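Local atomic coordinates of adhesin (PDB entry 6VT2), a protein that binds sialylated glycans through tandem Siglec-like modules, probably mediating streptococcal adhesion to host surfaces. Residues 1-13 with 24-36. Sequence-based numbering, arbitrary orientation.
Sequences TDTTPPTITLPQE and FFVETTDDSGRVN. With CA (calcium ion), chain H.
D30 OD2 and D2 OD2 share one calcium ion, bound by the former at 2.5 Å, and D30 OD2 also accepts from S32 N, above the carboxylate plane, and S32 OG, on the anti side and somewhat tilted from the plane. The site illustrates how a metal can tie the N-terminal end of a Siglec-like β-sandwich domain to a β turn, here the type I turn D30–G33. D2, its CG anti to the backbone N (chi1 -168°), brings both carboxylate oxygens to the ion; OD2 also lies 3.4 Å from S32 CB in the turn, while OD1 closes an Asx turn with T4 N. T4 O, D30 OD1, a water and D104 complete the shell, and the calcium probably offsets the mutual repulsion of the carboxylates. Beyond the metal, strand 7-9 forms the edge of its sheet, antiparallel to strand 21-29. T7 and T29 exchange two backbone bonds, T29 N reaching T7 O at 2.8 Å; T9 and E27 do likewise, and a water joins T7 O to T9 OG1. The E27 carboxylate instead turns to R77. On the face opposite T7, T9, E27 and T29, I8 and T28 lie side by side; they, P6 and L10 pack on strand 95-104. I8 CG2 presses on V26 CG1 at a tight 3.4 Å, and P11 CG meets F24 CD2 obliquely at 3.5 Å.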
loop_
_atom_site.group_PDB
_atom_site.type_symbol
_atom_site.label_atom_id
_atom_site.label_comp_id
_atom_site.label_asym_id
_atom_site.label_seq_id
_atom_site.Cartn_x
_atom_site.Cartn_y
_atom_site.Cartn_z
ATOM N N THR A 1 17.354 -42.121 56.162
ATOM C CA THR A 1 16.338 -41.071 55.927
ATOM C C THR A 1 16.885 -40.042 54.944
ATOM O O THR A 1 18.042 -40.122 54.573
ATOM C CB THR A 1 15.846 -40.426 57.234
ATOM O OG1 THR A 1 16.787 -39.463 57.710
ATOM C CG2 THR A 1 15.583 -41.447 58.319
ATOM N N ASP A 2 16.021 -39.148 54.515
ATOM C CA ASP A 2 16.381 -38.076 53.582
ATOM C C ASP A 2 17.310 -37.078 54.262
ATOM O O ASP A 2 16.884 -36.501 55.210
ATOM C CB ASP A 2 15.060 -37.480 53.159
ATOM C CG ASP A 2 15.258 -36.585 52.025
ATOM O OD1 ASP A 2 16.429 -36.282 51.758
ATOM O OD2 ASP A 2 14.249 -36.280 51.442
ATOM N N THR A 3 18.544 -36.932 53.767
ATOM C CA THR A 3 19.532 -35.977 54.309
ATOM C C THR A 3 20.016 -35.073 53.183
ATOM O O THR A 3 21.044 -34.442 53.340
ATOM C CB THR A 3 20.662 -36.758 54.977
ATOM O OG1 THR A 3 21.220 -37.682 54.048
ATOM C CG2 THR A 3 20.176 -37.530 56.186
ATOM N N THR A 4 19.255 -35.019 52.106
ATOM C CA THR A 4 19.750 -34.281 50.929
ATOM C C THR A 4 18.875 -33.075 50.678
ATOM O O THR A 4 17.874 -33.226 50.536
ATOM C CB THR A 4 19.677 -35.192 49.704
ATOM O OG1 THR A 4 20.522 -36.299 50.005
ATOM C CG2 THR A 4 20.205 -34.517 48.458
ATOM N N PRO A 5 19.358 -31.851 50.599
ATOM C CA PRO A 5 18.455 -30.761 50.307
ATOM C C PRO A 5 17.965 -30.766 48.858
ATOM O O PRO A 5 18.489 -31.458 48.089
ATOM C CB PRO A 5 19.335 -29.559 50.641
ATOM C CG PRO A 5 20.747 -30.004 50.438
ATOM C CD PRO A 5 20.747 -31.472 50.787
ATOM N N PRO A 6 16.916 -29.986 48.538
ATOM C CA PRO A 6 16.416 -29.923 47.201
ATOM C C PRO A 6 17.406 -29.360 46.180
ATOM O O PRO A 6 18.322 -28.743 46.575
ATOM C CB PRO A 6 15.220 -28.964 47.252
ATOM C CG PRO A 6 14.811 -28.964 48.689
ATOM C CD PRO A 6 16.095 -29.177 49.449
ATOM N N THR A 7 17.160 -29.675 44.924
ATOM C CA THR A 7 17.959 -29.226 43.784
ATOM C C THR A 7 17.239 -28.036 43.162
ATOM O O THR A 7 16.117 -28.207 42.779
ATOM C CB THR A 7 18.152 -30.359 42.780
ATOM O OG1 THR A 7 18.832 -31.416 43.444
ATOM C CG2 THR A 7 18.939 -29.935 41.561
ATOM N N ILE A 8 17.944 -26.921 43.027
ATOM C CA ILE A 8 17.370 -25.678 42.527
ATOM C C ILE A 8 18.047 -25.330 41.212
ATOM O O ILE A 8 19.280 -25.327 41.130
ATOM C CB ILE A 8 17.572 -24.522 43.525
ATOM C CG1 ILE A 8 17.024 -24.842 44.898
ATOM C CG2 ILE A 8 16.918 -23.232 43.005
ATOM C CD1 ILE A 8 17.432 -23.891 45.923
ATOM N N THR A 9 17.184 -25.042 40.229
ATOM C CA THR A 9 17.614 -24.688 38.880
ATOM C C THR A 9 17.069 -23.270 38.544
ATOM O O THR A 9 15.931 -23.045 38.824
ATOM C CB THR A 9 17.199 -25.682 37.798
ATOM O OG1 THR A 9 17.857 -26.896 38.146
ATOM C CG2 THR A 9 17.651 -25.250 36.433
ATOM N N LEU A 10 17.959 -22.339 38.215
ATOM C CA LEU A 10 17.463 -20.955 37.974
ATOM C C LEU A 10 18.457 -20.218 37.083
ATOM O O LEU A 10 19.565 -20.653 37.011
ATOM C CB LEU A 10 17.256 -20.247 39.309
ATOM C CG LEU A 10 18.505 -19.685 39.970
ATOM C CD1 LEU A 10 18.093 -18.781 41.116
ATOM C CD2 LEU A 10 19.410 -20.791 40.454
ATOM N N PRO A 11 18.031 -19.154 36.382
ATOM C CA PRO A 11 18.941 -18.441 35.518
ATOM C C PRO A 11 19.983 -17.698 36.351
ATOM O O PRO A 11 19.645 -17.238 37.337
ATOM C CB PRO A 11 18.107 -17.392 34.793
ATOM C CG PRO A 11 16.810 -17.360 35.520
ATOM C CD PRO A 11 16.659 -18.696 36.213
ATOM N N GLN A 12 21.203 -17.597 35.838
ATOM C CA GLN A 12 22.259 -16.918 36.618
ATOM C C GLN A 12 22.106 -15.412 36.421
ATOM O O GLN A 12 22.551 -14.672 37.244
ATOM C CB GLN A 12 23.720 -17.220 36.258
ATOM C CG GLN A 12 24.096 -18.427 35.451
ATOM C CD GLN A 12 25.486 -18.220 34.865
ATOM O OE1 GLN A 12 26.451 -18.262 35.597
ATOM N NE2 GLN A 12 25.604 -17.908 33.574
ATOM N N GLU A 13 21.590 -15.025 35.278
ATOM C CA GLU A 13 21.436 -13.591 35.031
ATOM C C GLU A 13 20.061 -13.352 34.424
ATOM O O GLU A 13 19.689 -14.066 33.564
ATOM C CB GLU A 13 22.499 -13.087 34.063
ATOM C CG GLU A 13 22.381 -11.631 33.764
ATOM C CD GLU A 13 23.345 -11.266 32.694
ATOM O OE1 GLU A 13 23.102 -11.655 31.572
ATOM O OE2 GLU A 13 24.337 -10.609 32.986
ATOM N N PHE A 24 10.748 -14.559 35.807
ATOM C CA PHE A 24 11.544 -15.746 35.466
ATOM C C PHE A 24 11.129 -16.829 36.439
ATOM O O PHE A 24 10.472 -16.532 37.297
ATOM C CB PHE A 24 13.047 -15.473 35.474
ATOM C CG PHE A 24 13.652 -15.120 36.801
ATOM C CD1 PHE A 24 13.643 -13.813 37.249
ATOM C CD2 PHE A 24 14.276 -16.087 37.566
ATOM C CE1 PHE A 24 14.265 -13.480 38.435
ATOM C CE2 PHE A 24 14.878 -15.753 38.763
ATOM C CZ PHE A 24 14.871 -14.453 39.187
ATOM N N PHE A 25 11.499 -18.071 36.182
ATOM C CA PHE A 25 11.052 -19.187 37.019
ATOM C C PHE A 25 12.248 -19.893 37.621
ATOM O O PHE A 25 13.271 -19.959 36.992
ATOM C CB PHE A 25 10.147 -20.095 36.194
ATOM C CG PHE A 25 8.811 -19.462 35.945
ATOM C CD1 PHE A 25 7.804 -19.554 36.885
ATOM C CD2 PHE A 25 8.593 -18.708 34.806
ATOM C CE1 PHE A 25 6.584 -18.942 36.668
ATOM C CE2 PHE A 25 7.373 -18.093 34.598
ATOM C CZ PHE A 25 6.373 -18.218 35.526
ATOM N N VAL A 26 12.055 -20.357 38.830
ATOM C CA VAL A 26 13.072 -21.157 39.529
ATOM C C VAL A 26 12.425 -22.539 39.603
ATOM O O VAL A 26 11.311 -22.596 39.743
ATOM C CB VAL A 26 13.367 -20.581 40.918
ATOM C CG1 VAL A 26 14.193 -21.566 41.727
ATOM C CG2 VAL A 26 14.009 -19.197 40.855
ATOM N N GLU A 27 13.153 -23.595 39.352
ATOM C CA GLU A 27 12.598 -24.967 39.393
ATOM C C GLU A 27 13.315 -25.712 40.503
ATOM O O GLU A 27 14.494 -25.572 40.578
ATOM C CB GLU A 27 12.729 -25.660 38.048
ATOM C CG GLU A 27 11.712 -25.185 37.025
ATOM C CD GLU A 27 11.535 -26.156 35.873
ATOM O OE1 GLU A 27 12.460 -26.908 35.599
ATOM O OE2 GLU A 27 10.466 -26.176 35.277
ATOM N N THR A 28 12.549 -26.414 41.340
ATOM C CA THR A 28 13.124 -27.099 42.504
ATOM C C THR A 28 12.676 -28.556 42.500
ATOM O O THR A 28 11.598 -28.752 42.283
ATOM C CB THR A 28 12.794 -26.396 43.824
ATOM O OG1 THR A 28 13.264 -25.053 43.730
ATOM C CG2 THR A 28 13.445 -27.039 45.026
ATOM N N THR A 29 13.612 -29.473 42.632
ATOM C CA THR A 29 13.101 -30.920 42.818
ATOM C C THR A 29 13.733 -31.504 44.073
ATOM O O THR A 29 14.625 -31.003 44.566
ATOM C CB THR A 29 13.520 -31.756 41.611
ATOM O OG1 THR A 29 14.939 -31.719 41.585
ATOM C CG2 THR A 29 13.050 -31.221 40.283
ATOM N N ASP A 30 13.211 -32.630 44.504
ATOM C CA ASP A 30 13.795 -33.338 45.652
ATOM C C ASP A 30 13.437 -34.794 45.459
ATOM O O ASP A 30 12.338 -35.018 45.132
ATOM C CB ASP A 30 13.297 -32.781 46.977
ATOM C CG ASP A 30 14.053 -33.332 48.166
ATOM O OD1 ASP A 30 15.076 -32.846 48.420
ATOM O OD2 ASP A 30 13.511 -34.167 48.839
ATOM N N ASP A 31 14.274 -35.715 45.901
ATOM C CA ASP A 31 13.972 -37.158 45.765
ATOM C C ASP A 31 12.794 -37.576 46.665
ATOM O O ASP A 31 12.127 -38.452 46.313
ATOM C CB ASP A 31 15.174 -38.022 46.100
ATOM C CG ASP A 31 16.097 -38.352 44.934
ATOM O OD1 ASP A 31 15.878 -37.812 43.846
ATOM O OD2 ASP A 31 17.004 -39.161 45.147
ATOM N N SER A 32 12.492 -36.844 47.726
ATOM C CA SER A 32 11.290 -37.075 48.552
ATOM C C SER A 32 10.047 -36.716 47.743
ATOM O O SER A 32 9.020 -37.102 48.129
ATOM C CB SER A 32 11.291 -36.259 49.796
ATOM O OG SER A 32 11.041 -34.875 49.515
ATOM N N GLY A 33 10.193 -35.806 46.782
ATOM C CA GLY A 33 9.079 -35.304 46.025
ATOM C C GLY A 33 8.370 -34.134 46.635
ATOM O O GLY A 33 7.375 -33.714 46.057
ATOM N N ARG A 34 8.750 -33.696 47.823
ATOM C CA ARG A 34 8.073 -32.610 48.501
ATOM C C ARG A 34 9.057 -31.537 48.961
ATOM O O ARG A 34 9.980 -31.794 49.735
ATOM C CB ARG A 34 7.259 -33.150 49.682
ATOM C CG ARG A 34 6.561 -32.104 50.410
ATOM C CD ARG A 34 5.677 -32.668 51.527
ATOM N NE ARG A 34 5.155 -31.588 52.317
ATOM C CZ ARG A 34 4.168 -31.681 53.208
ATOM N NH1 ARG A 34 3.534 -32.827 53.341
ATOM N NH2 ARG A 34 3.806 -30.636 53.908
ATOM N N VAL A 35 8.777 -30.308 48.554
ATOM C CA VAL A 35 9.508 -29.148 49.001
ATOM C C VAL A 35 8.548 -28.230 49.740
ATOM O O VAL A 35 7.420 -27.968 49.278
ATOM C CB VAL A 35 10.151 -28.456 47.798
ATOM C CG1 VAL A 35 10.631 -27.068 48.180
ATOM C CG2 VAL A 35 11.251 -29.309 47.253
ATOM N N ASN A 36 8.966 -27.812 50.910
ATOM C CA ASN A 36 8.114 -27.089 51.809
ATOM C C ASN A 36 8.386 -25.597 51.779
ATOM O O ASN A 36 7.506 -24.821 52.112
ATOM C CB ASN A 36 8.266 -27.632 53.232
ATOM C CG ASN A 36 7.444 -28.846 53.483
ATOM O OD1 ASN A 36 6.973 -29.464 52.576
ATOM N ND2 ASN A 36 7.389 -29.260 54.756
HETATM CA CA CA H . 15.543 -34.220 50.287
HETATM O O HOH W 1 15.633 -28.309 39.752
HETATM O O HOH W 2 16.253 -35.827 48.757
#